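Local coordinates for protein Isomerase/lactonizing enzyme (Agrobacterium fabrum str. C58, PDB 2NQL) that belongs to the mandelate racemase/muconate lactonizing enzyme family of the enolase superfamily, pairing an N-terminal capping domain with a TIM-barrel domain, at residues K40-R43 with T44-T48. Numbering follows the deposited sequence.
Sequences KGNR and TVYPT. With SO4 (sulfate ion), chain D.
The phenol ring of Tyr46 and the carboxamide of Asn42 lie almost in one plane, 10° apart, and meet edge on. All this sits on a two-stranded antiparallel hairpin, strands 36-38 and 45-47, in the N-terminal part of an enolase-superfamily chain; Tyr46 and Ile37 share backbone hydrogen bonds across it. Asn42 ND2 donates to Tyr46 OH at 3.1 Å within its own amide plane, and nearly straight at 165°. Sulfate, probably from the crystallisation liquor, joins at the hydroxyl from the CE1 flank, with Asn42 on the CE2 flank; its O2 lies in the ring plane and accepts from Tyr46 OH at 3.0 Å. Arg112 of the second subunit adds a cation-pi contact to the ring.

Residues 40-43 lie in the loop of that hairpin, and Asn42 ties the loop to the start of the returning chain. With CG set between backbone N and carbonyl carbon (chi1 69°), its amide points ahead along the chain, toward Thr44 and Tyr46, and uses both ends. While ND2 reaches Tyr46, OD1 accepts from Thr44 N at 3.1 Å, the donor standing well above the carbonyl plane. These two bonds fix the rotation of the buried amide. Arg43, between Asn42 and Thr44, has a positive phi, and its side chain leaves the loop for Asp104 and Asp107 of the second subunit, forming salt bridges to both. The sulfate has a second protein partner in His216 NE2. Closest to the amide from the threonine side chain is Thr44 CB, 3.4 Å from Asn42 OD1.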
# COMPACT_ATOMS: atom_id res chain seq x y z
N LYS A 40 -12.46 -10.24 -17.28
CA LYS A 40 -12.89 -11.45 -16.59
C LYS A 40 -11.76 -12.46 -16.42
O LYS A 40 -11.67 -13.13 -15.39
CB LYS A 40 -14.11 -12.07 -17.26
CG LYS A 40 -15.40 -11.37 -16.89
CD LYS A 40 -16.61 -12.07 -17.47
CE LYS A 40 -17.76 -11.10 -17.60
NZ LYS A 40 -19.04 -11.77 -17.94
N GLY A 41 -10.88 -12.53 -17.41
CA GLY A 41 -9.77 -13.48 -17.39
C GLY A 41 -8.67 -13.26 -16.35
O GLY A 41 -8.05 -14.22 -15.90
N ASN A 42 -8.42 -12.01 -15.98
CA ASN A 42 -7.40 -11.75 -14.95
C ASN A 42 -7.91 -10.94 -13.74
O ASN A 42 -7.15 -10.65 -12.82
CB ASN A 42 -6.14 -11.11 -15.56
CG ASN A 42 -6.37 -9.67 -16.05
OD1 ASN A 42 -7.46 -9.11 -15.94
ND2 ASN A 42 -5.34 -9.08 -16.60
N ARG A 43 -9.20 -10.59 -13.80
CA ARG A 43 -9.95 -9.97 -12.70
C ARG A 43 -9.46 -8.54 -12.37
O ARG A 43 -9.87 -7.96 -11.37
CB ARG A 43 -9.98 -10.89 -11.47
CG ARG A 43 -10.74 -12.18 -11.74
CD ARG A 43 -10.29 -13.31 -10.84
NE ARG A 43 -10.69 -13.06 -9.46
CZ ARG A 43 -11.88 -13.37 -8.95
NH1 ARG A 43 -12.82 -13.96 -9.69
NH2 ARG A 43 -12.12 -13.09 -7.67
N THR A 44 -8.62 -8.00 -13.26
CA THR A 44 -8.02 -6.68 -13.12
C THR A 44 -8.95 -5.61 -13.70
O THR A 44 -9.56 -5.80 -14.75
CB THR A 44 -6.63 -6.66 -13.78
OG1 THR A 44 -5.80 -7.64 -13.14
CG2 THR A 44 -5.96 -5.28 -13.72
N VAL A 45 -9.06 -4.46 -13.01
CA VAL A 45 -9.83 -3.33 -13.53
C VAL A 45 -8.99 -2.48 -14.48
O VAL A 45 -7.78 -2.33 -14.29
CB VAL A 45 -10.43 -2.46 -12.37
CG1 VAL A 45 -9.34 -1.63 -11.67
CG2 VAL A 45 -11.59 -1.57 -12.87
N TYR A 46 -9.65 -1.94 -15.50
CA TYR A 46 -9.02 -1.05 -16.50
C TYR A 46 -9.88 0.19 -16.68
O TYR A 46 -11.11 0.10 -16.61
CB TYR A 46 -8.87 -1.77 -17.86
CG TYR A 46 -7.90 -2.92 -17.75
CD1 TYR A 46 -6.54 -2.73 -18.00
CD2 TYR A 46 -8.34 -4.19 -17.36
CE1 TYR A 46 -5.62 -3.80 -17.86
CE2 TYR A 46 -7.45 -5.27 -17.22
CZ TYR A 46 -6.09 -5.05 -17.47
OH TYR A 46 -5.22 -6.11 -17.34
N PRO A 47 -9.23 1.34 -16.97
CA PRO A 47 -9.94 2.52 -17.36
C PRO A 47 -10.34 2.45 -18.84
O PRO A 47 -9.69 1.72 -19.62
CB PRO A 47 -8.88 3.62 -17.22
CG PRO A 47 -7.57 2.94 -17.53
CD PRO A 47 -7.76 1.52 -16.99
N THR A 48 -11.35 3.22 -19.20
CA THR A 48 -11.77 3.37 -20.59
C THR A 48 -11.28 4.70 -21.17
O THR A 48 -11.98 5.38 -21.92
CB THR A 48 -13.32 3.18 -20.74
OG1 THR A 48 -14.00 4.06 -19.83
CG2 THR A 48 -13.69 1.69 -20.45
S SO4 D . -1.58 -3.95 -17.26
O1 SO4 D . -1.98 -3.64 -15.89
O2 SO4 D . -2.43 -5.06 -17.72
O3 SO4 D . -1.76 -2.80 -18.13
O4 SO4 D . -0.18 -4.37 -17.26